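Local coordinates for protein D-ribulose-5-phosphate 3-epimerase, putative (Plasmodium falciparum, PDB 1TQX) that probably catalyses the interconversion of D-ribulose 5-phosphate and D-xylulose 5-phosphate, using one divalent metal ion per subunit, here zinc, at residues A[12-17]-A[203-208]; A[36-41]-A[177-182]; A[18-23]-A[56-61]. All coordinates share one frame; numbering follows the deposited sequence.

Contact 1: residues A[12-17]-A[203-208]; sequences VLASNI and SIFNAE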
ATOM      1  N   VAL A  12      -7.953   5.917   1.179  1.00 21.31           N
ATOM      2  CA  VAL A  12      -9.290   6.463   0.918  1.00 23.45           C
ATOM      3  C   VAL A  12     -10.468   5.602   1.365  1.00 25.11           C
ATOM      4  O   VAL A  12     -11.600   6.075   1.421  1.00 26.43           O
ATOM      5  CB  VAL A  12      -9.488   6.795  -0.591  1.00 23.95           C
ATOM      6  CG1 VAL A  12      -8.469   7.828  -1.029  1.00 24.94           C
ATOM      7  CG2 VAL A  12      -9.363   5.529  -1.439  1.00 20.89           C
ATOM      8  N   LEU A  13     -10.201   4.340   1.673  1.00 27.59           N
ATOM      9  CA  LEU A  13     -11.245   3.424   2.125  1.00 28.88           C
ATOM     10  C   LEU A  13     -11.895   3.994   3.389  1.00 29.30           C
ATOM     11  O   LEU A  13     -13.086   3.790   3.638  1.00 29.21           O
ATOM     12  CB  LEU A  13     -10.629   2.053   2.437  1.00 31.80           C
ATOM     13  CG  LEU A  13     -11.551   0.875   2.758  1.00 34.51           C
ATOM     14  CD1 LEU A  13     -12.172   0.336   1.478  1.00 31.01           C
ATOM     15  CD2 LEU A  13     -10.744  -0.223   3.444  1.00 34.97           C
ATOM     16  N   ALA A  14     -11.099   4.715   4.176  1.00 27.83           N
ATOM     17  CA  ALA A  14     -11.564   5.312   5.427  1.00 27.15           C
ATOM     18  C   ALA A  14     -12.206   6.696   5.284  1.00 26.08           C
ATOM     19  O   ALA A  14     -12.649   7.283   6.270  1.00 24.64           O
ATOM     20  CB  ALA A  14     -10.405   5.383   6.420  1.00 28.06           C
ATOM     21  N   SER A  15     -12.271   7.220   4.065  1.00 25.30           N
ATOM     22  CA  SER A  15     -12.861   8.540   3.846  1.00 24.24           C
ATOM     23  C   SER A  15     -14.304   8.423   3.377  1.00 24.03           C
ATOM     24  O   SER A  15     -14.880   7.333   3.355  1.00 24.05           O
ATOM     25  CB  SER A  15     -12.070   9.301   2.779  1.00 25.69           C
ATOM     26  OG  SER A  15     -12.332   8.770   1.484  1.00 25.64           O
ATOM     27  N   ASN A  16     -14.887   9.560   3.011  1.00 22.37           N
ATOM     28  CA  ASN A  16     -16.242   9.584   2.474  1.00 23.77           C
ATOM     29  C   ASN A  16     -16.036   9.281   0.992  1.00 23.30           C
ATOM     30  O   ASN A  16     -15.877  10.190   0.174  1.00 21.90           O
ATOM     31  CB  ASN A  16     -16.865  10.969   2.679  1.00 22.56           C
ATOM     32  CG  ASN A  16     -17.176  11.246   4.137  1.00 26.62           C
ATOM     33  OD1 ASN A  16     -17.892  10.476   4.776  1.00 25.10           O
ATOM     34  ND2 ASN A  16     -16.638  12.341   4.673  1.00 24.22           N
ATOM     35  N   ILE A  17     -16.021   7.992   0.663  1.00 22.33           N
ATOM     36  CA  ILE A  17     -15.767   7.542  -0.699  1.00 23.46           C
ATOM     37  C   ILE A  17     -16.739   8.030  -1.769  1.00 22.85           C
ATOM     38  O   ILE A  17     -16.427   7.960  -2.957  1.00 22.75           O
ATOM     39  CB  ILE A  17     -15.658   6.001  -0.754  1.00 25.90           C
ATOM     40  CG1 ILE A  17     -14.601   5.528   0.239  1.00 27.77           C
ATOM     41  CG2 ILE A  17     -15.221   5.542  -2.146  1.00 25.36           C
ATOM     42  CD1 ILE A  17     -14.401   4.016   0.259  1.00 30.74           C
ATOM     43  N   SER A 203      -6.794   6.960  11.200  1.00 23.30           N
ATOM     44  CA  SER A 203      -5.999   7.958  11.914  1.00 24.92           C
ATOM     45  C   SER A 203      -5.832   9.292  11.195  1.00 25.11           C
ATOM     46  O   SER A 203      -5.524  10.305  11.827  1.00 24.28           O
ATOM     47  CB  SER A 203      -4.621   7.386  12.272  1.00 24.32           C
ATOM     48  OG  SER A 203      -3.779   7.266  11.142  1.00 28.91           O
ATOM     49  N   ILE A 204      -6.017   9.295   9.878  1.00 23.93           N
ATOM     50  CA  ILE A 204      -5.895  10.530   9.117  1.00 22.47           C
ATOM     51  C   ILE A 204      -7.269  11.120   8.789  1.00 23.49           C
ATOM     52  O   ILE A 204      -7.531  12.290   9.073  1.00 22.04           O
ATOM     53  CB  ILE A 204      -5.094  10.306   7.809  1.00 22.34           C
ATOM     54  CG1 ILE A 204      -3.618  10.068   8.151  1.00 22.01           C
ATOM     55  CG2 ILE A 204      -5.228  11.513   6.892  1.00 22.71           C
ATOM     56  CD1 ILE A 204      -2.731   9.769   6.942  1.00 22.07           C
ATOM     57  N   PHE A 205      -8.157  10.310   8.213  1.00 24.06           N
ATOM     58  CA  PHE A 205      -9.479  10.810   7.846  1.00 26.57           C
ATOM     59  C   PHE A 205     -10.418  11.118   9.014  1.00 28.37           C
ATOM     60  O   PHE A 205     -11.430  11.795   8.830  1.00 30.34           O
ATOM     61  CB  PHE A 205     -10.155   9.852   6.854  1.00 24.66           C
ATOM     62  CG  PHE A 205      -9.548   9.898   5.477  1.00 24.47           C
ATOM     63  CD1 PHE A 205      -8.654   8.921   5.056  1.00 22.67           C
ATOM     64  CD2 PHE A 205      -9.824  10.970   4.620  1.00 21.84           C
ATOM     65  CE1 PHE A 205      -8.033   9.008   3.798  1.00 24.98           C
ATOM     66  CE2 PHE A 205      -9.208  11.066   3.366  1.00 23.67           C
ATOM     67  CZ  PHE A 205      -8.311  10.084   2.956  1.00 20.80           C
ATOM     68  N   ASN A 206     -10.093  10.629  10.207  1.00 29.67           N
ATOM     69  CA  ASN A 206     -10.921  10.913  11.377  1.00 29.35           C
ATOM     70  C   ASN A 206     -10.135  11.765  12.368  1.00 28.70           C
ATOM     71  O   ASN A 206     -10.546  11.944  13.511  1.00 28.41           O
ATOM     72  CB  ASN A 206     -11.378   9.616  12.053  1.00 31.84           C
ATOM     73  CG  ASN A 206     -12.311   8.800  11.177  1.00 36.09           C
ATOM     74  OD1 ASN A 206     -13.316   9.310  10.675  1.00 39.11           O
ATOM     75  ND2 ASN A 206     -11.987   7.525  10.994  1.00 38.91           N
ATOM     76  N   ALA A 207      -9.005  12.297  11.916  1.00 27.73           N
ATOM     77  CA  ALA A 207      -8.159  13.124  12.766  1.00 27.60           C
ATOM     78  C   ALA A 207      -8.766  14.496  13.019  1.00 29.11           C
ATOM     79  O   ALA A 207      -9.550  15.008  12.212  1.00 27.33           O
ATOM     80  CB  ALA A 207      -6.784  13.284  12.138  1.00 27.38           C
ATOM     81  N   GLU A 208      -8.391  15.085  14.149  1.00 27.70           N
ATOM     82  CA  GLU A 208      -8.861  16.410  14.516  1.00 29.39           C
ATOM     83  C   GLU A 208      -8.047  17.415  13.688  1.00 28.98           C
ATOM     84  O   GLU A 208      -8.537  18.476  13.312  1.00 29.49           O
ATOM     85  CB  GLU A 208      -8.638  16.632  16.015  1.00 32.72           C
ATOM     86  CG  GLU A 208      -9.709  17.462  16.699  1.00 40.16           C
ATOM     87  CD  GLU A 208     -11.075  16.809  16.649  1.00 39.60           C
ATOM     88  OE1 GLU A 208     -11.233  15.691  17.182  1.00 43.03           O
ATOM     89  OE2 GLU A 208     -11.993  17.420  16.075  1.00 43.36           O
TER
HETATM   90  O   HOH W   1     -12.862   6.112   8.687  1.00 41.81           O
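Phe205 turns its side chain out toward Ser15 because CG stands opposite its own carbonyl carbon and beside the backbone N (chi1 -72°), which carries the ring off the end of helix 202-205 and against the 12-17 loop. On the other side, Ser15 holds OG between its backbone N and carbonyl carbon (chi1 74°); the hydroxyl is folded back over its own chain and the CB methylene is what meets the ring. That CB sits over one face of Phe205 in a CH-pi contact, 3.5 Å from CB to the ring centroid and displaced toward the rim, closest to CD2 at 3.3 Å.

The loop keeps this pose through an internal clasp. Val12 O takes two bonds from Ser15, one from the backbone N and one from OG; the OG bond, 2.8 Å to Val12 O, lies in the carbonyl plane on a lone pair, so the hydroxyl has little freedom to swing round. Around the rest of the aromatic group the contacts are lighter: Ala14 CB reaches CD1 of Phe205 at 4.2 Å, and Val12 CA lies near CE1. One water bridges the segments, donating to Ala14 O (2.7 Å from the water O) and accepting from Asn206 ND2. Asn206 is where the chain leaves the helical conformation, so the bridge spans from the helix end to the 3-10 turn of residues 12-14. Phe205 also touches Glu23 and Met27 of helix 20-29.

Ala14 lies about 5 Å, side chain to ion, from a bound sulfate, probably from the crystallisation liquor, that may mark where a substrate phosphate binds. The contact joins the loop after the first strand to the short helix after the last strand of a TIM barrel, where the ring closes beside the predicted substrate pocket.

Contact 2: residues A[36-41]-A[177-182]; sequences HLDVMD and QVDGGL. With ZN (zinc ion), chain D; SO4 (sulfate ion), chain C.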
ATOM      1  N   HIS A  36      -3.542   6.033  -1.350  1.00 19.11           N
ATOM      2  CA  HIS A  36      -3.659   4.577  -1.329  1.00 17.58           C
ATOM      3  C   HIS A  36      -5.071   4.122  -1.670  1.00 19.04           C
ATOM      4  O   HIS A  36      -6.023   4.399  -0.930  1.00 19.36           O
ATOM      5  CB  HIS A  36      -3.260   4.057   0.053  1.00 16.65           C
ATOM      6  CG  HIS A  36      -3.000   2.586   0.092  1.00 17.23           C
ATOM      7  ND1 HIS A  36      -1.861   2.018  -0.441  1.00 17.96           N
ATOM      8  CD2 HIS A  36      -3.728   1.564   0.597  1.00 15.62           C
ATOM      9  CE1 HIS A  36      -1.900   0.711  -0.265  1.00 17.39           C
ATOM     10  NE2 HIS A  36      -3.021   0.409   0.363  1.00 18.35           N
ATOM     11  N   LEU A  37      -5.197   3.398  -2.778  1.00 17.60           N
ATOM     12  CA  LEU A  37      -6.490   2.935  -3.270  1.00 18.46           C
ATOM     13  C   LEU A  37      -6.702   1.428  -3.117  1.00 17.49           C
ATOM     14  O   LEU A  37      -6.138   0.634  -3.871  1.00 16.60           O
ATOM     15  CB  LEU A  37      -6.623   3.335  -4.750  1.00 19.09           C
ATOM     16  CG  LEU A  37      -6.350   4.824  -5.002  1.00 20.77           C
ATOM     17  CD1 LEU A  37      -5.982   5.084  -6.466  1.00 20.62           C
ATOM     18  CD2 LEU A  37      -7.587   5.618  -4.597  1.00 21.61           C
ATOM     19  N   ASP A  38      -7.524   1.043  -2.144  1.00 18.27           N
ATOM     20  CA  ASP A  38      -7.814  -0.369  -1.888  1.00 19.59           C
ATOM     21  C   ASP A  38      -8.931  -0.941  -2.757  1.00 19.28           C
ATOM     22  O   ASP A  38     -10.083  -0.531  -2.642  1.00 20.01           O
ATOM     23  CB  ASP A  38      -8.191  -0.580  -0.414  1.00 17.75           C
ATOM     24  CG  ASP A  38      -7.011  -0.417   0.518  1.00 18.29           C
ATOM     25  OD1 ASP A  38      -5.937  -0.958   0.209  1.00 16.84           O
ATOM     26  OD2 ASP A  38      -7.156   0.236   1.570  1.00 22.51           O
ATOM     27  N   VAL A  39      -8.576  -1.904  -3.603  1.00 19.87           N
ATOM     28  CA  VAL A  39      -9.530  -2.567  -4.494  1.00 18.67           C
ATOM     29  C   VAL A  39      -9.816  -3.961  -3.926  1.00 18.96           C
ATOM     30  O   VAL A  39      -8.903  -4.773  -3.784  1.00 19.47           O
ATOM     31  CB  VAL A  39      -8.945  -2.700  -5.915  1.00 18.87           C
ATOM     32  CG1 VAL A  39      -9.963  -3.347  -6.854  1.00 16.93           C
ATOM     33  CG2 VAL A  39      -8.549  -1.310  -6.438  1.00 19.44           C
ATOM     34  N   MET A  40     -11.079  -4.224  -3.596  1.00 18.66           N
ATOM     35  CA  MET A  40     -11.505  -5.505  -3.016  1.00 18.40           C
ATOM     36  C   MET A  40     -12.650  -6.070  -3.863  1.00 18.62           C
ATOM     37  O   MET A  40     -13.554  -5.326  -4.254  1.00 19.59           O
ATOM     38  CB  MET A  40     -11.960  -5.278  -1.571  1.00 17.30           C
ATOM     39  CG  MET A  40     -10.911  -4.577  -0.720  1.00 19.30           C
ATOM     40  SD  MET A  40     -11.588  -4.091   0.863  1.00 24.40           S
ATOM     41  CE  MET A  40     -10.111  -3.490   1.709  1.00 27.02           C
ATOM     42  N   ASP A  41     -12.619  -7.377  -4.131  1.00 18.04           N
ATOM     43  CA  ASP A  41     -13.625  -7.998  -5.000  1.00 18.69           C
ATOM     44  C   ASP A  41     -14.614  -8.974  -4.374  1.00 19.71           C
ATOM     45  O   ASP A  41     -15.221  -9.774  -5.087  1.00 19.70           O
ATOM     46  CB  ASP A  41     -12.917  -8.709  -6.164  1.00 19.64           C
ATOM     47  CG  ASP A  41     -12.095  -9.911  -5.710  1.00 20.10           C
ATOM     48  OD1 ASP A  41     -11.999 -10.152  -4.486  1.00 20.78           O
ATOM     49  OD2 ASP A  41     -11.542 -10.621  -6.583  1.00 20.47           O
ATOM     50  N   GLN A 177       6.297  -0.971   2.910  1.00 22.83           N
ATOM     51  CA  GLN A 177       5.036  -0.327   3.235  1.00 21.24           C
ATOM     52  C   GLN A 177       4.274  -1.116   4.305  1.00 21.54           C
ATOM     53  O   GLN A 177       4.265  -2.347   4.288  1.00 21.18           O
ATOM     54  CB  GLN A 177       4.217  -0.222   1.935  1.00 21.60           C
ATOM     55  CG  GLN A 177       2.913   0.538   2.020  1.00 21.18           C
ATOM     56  CD  GLN A 177       2.257   0.678   0.657  1.00 23.46           C
ATOM     57  OE1 GLN A 177       2.157  -0.295  -0.092  1.00 23.72           O
ATOM     58  NE2 GLN A 177       1.802   1.885   0.330  1.00 19.77           N
ATOM     59  N   VAL A 178       3.663  -0.407   5.250  1.00 20.93           N
ATOM     60  CA  VAL A 178       2.891  -1.056   6.308  1.00 21.16           C
ATOM     61  C   VAL A 178       1.466  -0.572   6.153  1.00 21.56           C
ATOM     62  O   VAL A 178       1.231   0.588   5.818  1.00 21.11           O
ATOM     63  CB  VAL A 178       3.442  -0.735   7.721  1.00 21.03           C
ATOM     64  CG1 VAL A 178       4.754  -1.482   7.924  1.00 21.81           C
ATOM     65  CG2 VAL A 178       3.652   0.761   7.890  1.00 22.87           C
ATOM     66  N   ASP A 179       0.513  -1.455   6.418  1.00 22.68           N
ATOM     67  CA  ASP A 179      -0.885  -1.126   6.193  1.00 23.38           C
ATOM     68  C   ASP A 179      -1.799  -1.856   7.173  1.00 21.95           C
ATOM     69  O   ASP A 179      -1.838  -3.085   7.192  1.00 21.25           O
ATOM     70  CB  ASP A 179      -1.174  -1.515   4.737  1.00 23.61           C
ATOM     71  CG  ASP A 179      -2.600  -1.263   4.298  1.00 27.79           C
ATOM     72  OD1 ASP A 179      -2.855  -1.543   3.104  1.00 26.79           O
ATOM     73  OD2 ASP A 179      -3.447  -0.801   5.095  1.00 26.67           O
ATOM     74  N   GLY A 180      -2.529  -1.093   7.984  1.00 22.29           N
ATOM     75  CA  GLY A 180      -3.427  -1.692   8.958  1.00 23.09           C
ATOM     76  C   GLY A 180      -3.185  -1.206  10.376  1.00 23.57           C
ATOM     77  O   GLY A 180      -2.250  -1.646  11.046  1.00 23.69           O
ATOM     78  N   GLY A 181      -4.022  -0.279  10.827  1.00 23.65           N
ATOM     79  CA  GLY A 181      -3.896   0.245  12.175  1.00 23.46           C
ATOM     80  C   GLY A 181      -2.765   1.230  12.416  1.00 23.31           C
ATOM     81  O   GLY A 181      -2.327   1.394  13.555  1.00 23.25           O
ATOM     82  N   LEU A 182      -2.282   1.884  11.363  1.00 21.53           N
ATOM     83  CA  LEU A 182      -1.203   2.852  11.527  1.00 22.40           C
ATOM     84  C   LEU A 182      -1.700   4.176  12.096  1.00 23.58           C
ATOM     85  O   LEU A 182      -2.667   4.758  11.599  1.00 23.96           O
ATOM     86  CB  LEU A 182      -0.495   3.119  10.187  1.00 21.37           C
ATOM     87  CG  LEU A 182       0.664   2.195   9.791  1.00 21.55           C
ATOM     88  CD1 LEU A 182       1.772   2.284  10.848  1.00 21.35           C
ATOM     89  CD2 LEU A 182       0.172   0.762   9.664  1.00 20.28           C
TER
HETATM   90 ZN    ZN D 900      -4.114  -1.341   1.230  1.00 23.78          ZN
HETATM   91  S   SO4 C2224      -6.723   1.601   9.017  1.00 34.29           S
HETATM   92  O1  SO4 C2224      -5.883   2.354   8.067  1.00 37.64           O
HETATM   93  O2  SO4 C2224      -6.642   0.161   8.713  1.00 36.30           O
HETATM   94  O3  SO4 C2224      -6.227   1.814  10.382  1.00 38.65           O
HETATM   95  O4  SO4 C2224      -8.122   2.069   8.920  1.00 36.07           O
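The zinc site at the mouth of the TIM barrel links strands 34-40 and 175-179 across the barrel interior, the axes of their short segments 11.6 Å apart. His36 binds the zinc ion through NE2 at 2.2 Å, Asp38 through OD1 at 2.1 Å, and Asp179 through OD1 at 2.3 Å; His70 completes the four protein ligands. Asp179 extends its carboxylate inward with CG anti to the backbone N (chi1 179°), and the His36 imidazole stands nearly perpendicular to it (88°). NE2 of His36 and OD1 of Asp179 come within 3.4 Å because they share the metal, without a hydrogen bond.

At ND1, the ring nitrogen that does not bind the metal, His36 is hydrogen-bonded to Asp68 OD2, a second-shell partner that fixes the imidazole's rotation. Asp68 is also the main polar partner of Gln177, whose amide crosses the ring obliquely (planes 86° apart); NE2 of Gln177 to ND1 of His36 is 3.7 Å, no hydrogen bond. Gly181 N makes weak hydrogen bonds to the sulfate, also held by Thr202 and Gly153. Sharing the metal keeps two carboxylates close, OD1 of Asp38 4.3 Å from OD1 of Asp179, consistent with their predicted roles as proton acceptor and donor.

Contact 3: residues A[18-23]-A[56-61]; sequences SKLAEE and NNLKKY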
ATOM      1  N   SER A  18     -17.908   8.529  -1.370  1.00 21.56           N
ATOM      2  CA  SER A  18     -18.852   9.044  -2.358  1.00 20.84           C
ATOM      3  C   SER A  18     -18.394  10.445  -2.769  1.00 20.28           C
ATOM      4  O   SER A  18     -19.029  11.108  -3.591  1.00 20.23           O
ATOM      5  CB  SER A  18     -20.278   9.090  -1.797  1.00 21.38           C
ATOM      6  OG  SER A  18     -20.374   9.980  -0.700  1.00 24.12           O
ATOM      7  N   LYS A  19     -17.293  10.891  -2.168  1.00 21.76           N
ATOM      8  CA  LYS A  19     -16.683  12.186  -2.473  1.00 21.99           C
ATOM      9  C   LYS A  19     -15.182  11.923  -2.619  1.00 21.20           C
ATOM     10  O   LYS A  19     -14.346  12.668  -2.098  1.00 19.56           O
ATOM     11  CB  LYS A  19     -16.933  13.191  -1.338  1.00 23.68           C
ATOM     12  CG  LYS A  19     -18.390  13.595  -1.182  1.00 26.12           C
ATOM     13  CD  LYS A  19     -18.581  14.629  -0.079  1.00 28.91           C
ATOM     14  CE  LYS A  19     -20.035  15.076  -0.002  1.00 30.08           C
ATOM     15  NZ  LYS A  19     -20.247  16.151   1.001  1.00 31.82           N
ATOM     16  N   LEU A  20     -14.861  10.850  -3.337  1.00 20.18           N
ATOM     17  CA  LEU A  20     -13.480  10.415  -3.554  1.00 21.00           C
ATOM     18  C   LEU A  20     -12.575  11.523  -4.090  1.00 21.40           C
ATOM     19  O   LEU A  20     -11.507  11.782  -3.535  1.00 19.56           O
ATOM     20  CB  LEU A  20     -13.446   9.228  -4.524  1.00 22.84           C
ATOM     21  CG  LEU A  20     -12.389   8.129  -4.332  1.00 28.23           C
ATOM     22  CD1 LEU A  20     -12.202   7.390  -5.649  1.00 26.61           C
ATOM     23  CD2 LEU A  20     -11.073   8.703  -3.874  1.00 29.13           C
ATOM     24  N   ALA A  21     -12.993  12.157  -5.179  1.00 21.14           N
ATOM     25  CA  ALA A  21     -12.204  13.233  -5.770  1.00 22.46           C
ATOM     26  C   ALA A  21     -11.918  14.343  -4.758  1.00 23.33           C
ATOM     27  O   ALA A  21     -10.790  14.809  -4.640  1.00 23.47           O
ATOM     28  CB  ALA A  21     -12.938  13.813  -6.989  1.00 22.50           C
ATOM     29  N   GLU A  22     -12.943  14.758  -4.019  1.00 23.24           N
ATOM     30  CA  GLU A  22     -12.774  15.827  -3.035  1.00 25.19           C
ATOM     31  C   GLU A  22     -11.801  15.435  -1.921  1.00 23.89           C
ATOM     32  O   GLU A  22     -10.936  16.224  -1.533  1.00 21.21           O
ATOM     33  CB  GLU A  22     -14.133  16.219  -2.429  1.00 26.81           C
ATOM     34  CG  GLU A  22     -14.076  17.455  -1.529  1.00 33.72           C
ATOM     35  CD  GLU A  22     -15.458  17.979  -1.142  1.00 38.08           C
ATOM     36  OE1 GLU A  22     -15.676  19.208  -1.232  1.00 41.89           O
ATOM     37  OE2 GLU A  22     -16.321  17.168  -0.744  1.00 38.05           O
ATOM     38  N   GLU A  23     -11.946  14.212  -1.417  1.00 21.67           N
ATOM     39  CA  GLU A  23     -11.087  13.714  -0.357  1.00 21.39           C
ATOM     40  C   GLU A  23      -9.631  13.587  -0.800  1.00 21.33           C
ATOM     41  O   GLU A  23      -8.711  13.878  -0.028  1.00 18.78           O
ATOM     42  CB  GLU A  23     -11.603  12.354   0.134  1.00 21.23           C
ATOM     43  CG  GLU A  23     -12.963  12.440   0.819  1.00 21.46           C
ATOM     44  CD  GLU A  23     -12.852  12.832   2.284  1.00 22.80           C
ATOM     45  OE1 GLU A  23     -12.025  13.708   2.616  1.00 23.23           O
ATOM     46  OE2 GLU A  23     -13.600  12.267   3.104  1.00 22.82           O
ATOM     47  N   ASN A  56      -9.949   5.333 -12.479  1.00 19.17           N
ATOM     48  CA  ASN A  56      -9.649   6.012 -13.741  1.00 20.04           C
ATOM     49  C   ASN A  56     -10.312   7.387 -13.806  1.00 21.04           C
ATOM     50  O   ASN A  56      -9.747   8.329 -14.373  1.00 20.86           O
ATOM     51  CB  ASN A  56     -10.095   5.148 -14.932  1.00 19.49           C
ATOM     52  CG  ASN A  56      -9.231   3.909 -15.110  1.00 20.95           C
ATOM     53  OD1 ASN A  56      -9.636   2.938 -15.756  1.00 22.63           O
ATOM     54  ND2 ASN A  56      -8.031   3.937 -14.540  1.00 17.59           N
ATOM     55  N   ASN A  57     -11.508   7.503 -13.227  1.00 20.36           N
ATOM     56  CA  ASN A  57     -12.238   8.769 -13.209  1.00 19.31           C
ATOM     57  C   ASN A  57     -11.568   9.743 -12.233  1.00 19.91           C
ATOM     58  O   ASN A  57     -11.453  10.939 -12.512  1.00 19.49           O
ATOM     59  CB  ASN A  57     -13.697   8.544 -12.796  1.00 20.35           C
ATOM     60  CG  ASN A  57     -14.546   9.807 -12.916  1.00 20.75           C
ATOM     61  OD1 ASN A  57     -14.865  10.462 -11.919  1.00 21.17           O
ATOM     62  ND2 ASN A  57     -14.902  10.161 -14.147  1.00 18.83           N
ATOM     63  N   LEU A  58     -11.130   9.225 -11.092  1.00 18.98           N
ATOM     64  CA  LEU A  58     -10.459  10.044 -10.083  1.00 19.16           C
ATOM     65  C   LEU A  58      -9.245  10.776 -10.668  1.00 20.03           C
ATOM     66  O   LEU A  58      -8.999  11.944 -10.356  1.00 20.23           O
ATOM     67  CB  LEU A  58      -9.993   9.167  -8.916  1.00 19.67           C
ATOM     68  CG  LEU A  58      -9.161   9.847  -7.824  1.00 19.51           C
ATOM     69  CD1 LEU A  58      -9.997  10.904  -7.117  1.00 18.34           C
ATOM     70  CD2 LEU A  58      -8.656   8.799  -6.834  1.00 18.22           C
ATOM     71  N   LYS A  59      -8.494  10.084 -11.517  1.00 20.82           N
ATOM     72  CA  LYS A  59      -7.292  10.658 -12.127  1.00 24.35           C
ATOM     73  C   LYS A  59      -7.568  11.964 -12.869  1.00 26.09           C
ATOM     74  O   LYS A  59      -6.678  12.798 -13.029  1.00 27.86           O
ATOM     75  CB  LYS A  59      -6.665   9.639 -13.081  1.00 24.27           C
ATOM     76  CG  LYS A  59      -5.337  10.063 -13.685  1.00 26.01           C
ATOM     77  CD  LYS A  59      -4.263  10.239 -12.621  1.00 25.92           C
ATOM     78  CE  LYS A  59      -2.959  10.722 -13.243  1.00 26.24           C
ATOM     79  NZ  LYS A  59      -1.959  11.060 -12.202  1.00 25.95           N
ATOM     80  N   LYS A  60      -8.806  12.142 -13.312  1.00 27.85           N
ATOM     81  CA  LYS A  60      -9.194  13.343 -14.034  1.00 28.44           C
ATOM     82  C   LYS A  60      -9.164  14.588 -13.136  1.00 29.53           C
ATOM     83  O   LYS A  60      -8.996  15.712 -13.621  1.00 25.98           O
ATOM     84  CB  LYS A  60     -10.606  13.159 -14.605  1.00 33.01           C
ATOM     85  CG  LYS A  60     -11.120  14.336 -15.414  1.00 39.99           C
ATOM     86  CD  LYS A  60     -12.642  14.291 -15.629  1.00 42.07           C
ATOM     87  CE  LYS A  60     -13.090  13.166 -16.554  1.00 45.26           C
ATOM     88  NZ  LYS A  60     -12.864  11.809 -15.982  1.00 47.92           N
ATOM     89  N   TYR A  61      -9.297  14.388 -11.825  1.00 27.17           N
ATOM     90  CA  TYR A  61      -9.345  15.510 -10.890  1.00 27.81           C
ATOM     91  C   TYR A  61      -8.151  15.720  -9.966  1.00 26.82           C
ATOM     92  O   TYR A  61      -8.173  16.619  -9.125  1.00 27.57           O
ATOM     93  CB  TYR A  61     -10.623  15.399 -10.051  1.00 27.52           C
ATOM     94  CG  TYR A  61     -11.868  15.247 -10.893  1.00 29.71           C
ATOM     95  CD1 TYR A  61     -12.466  14.000 -11.075  1.00 29.35           C
ATOM     96  CD2 TYR A  61     -12.428  16.344 -11.543  1.00 29.36           C
ATOM     97  CE1 TYR A  61     -13.597  13.853 -11.886  1.00 30.58           C
ATOM     98  CE2 TYR A  61     -13.555  16.208 -12.356  1.00 31.05           C
ATOM     99  CZ  TYR A  61     -14.133  14.966 -12.523  1.00 32.54           C
ATOM    100  OH  TYR A  61     -15.250  14.840 -13.321  1.00 34.84           O
TER
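Leu58 and Leu20 form the tight inner part of this contact, their side chains crossing at about a right angle with CD2 of Leu58 lying 3.8 Å from CD2 of Leu20. Leu58 reaches across because its CG lies anti to the backbone N (chi1 175°), projecting the forked end toward helix 20-29. CD2 meets mainly the methyls of Leu20, while CD1 lies mainly against the backbone of Ala21, 3.5 Å from CD1 to the Ala21 CA. The small alanine lets the leucine come right down to the helix main chain, and the CA atoms of Ala21 and Leu58 are 5.6 Å apart. Deeper in, Leu20 also rests on Val12 and Leu58 on Phe67 of strand 66-72, so this half of the contact belongs to the layer between helices and barrel.

Toward solvent the fit is looser. Ala21 CB meets the exposed Tyr61 obliquely, 4.1 Å from Tyr61 CD1 and about as far from Tyr61 CB. No hydrogen bond joins the two segments themselves; just beyond them, Tyr61 O is bonded to NE2 of Gln25 farther along helix 20-29, a polar tie added to the apolar contact. Leucine inside and tyrosine outside, with alanine between, pack neighbouring helices of the outer layer that surrounds the parallel strands of a TIM barrel.

In the fold
From the N terminus, strand 7-10 leads into the 12-17 loop, which contact 1 joins to the far end of the barrel sequence at 203-208, closing a loop that contains nearly the whole fold. Both other contacts fall within it. Segment 18-23 opens contact 3, strand 34-40 opens contact 2, 56-61 then closes contact 3, and 177-182 closes contact 2, so those two cross. Val12 N hydrogen-bonds to His36 O between contacts 1 and 2, Asn16 N to Glu23 OE2 between 1 and 3, and Leu37 packs on Leu58 between 2 and 3. Together they join the first and last beta-alpha units, the metal site inside the barrel and the neighbouring helices outside it.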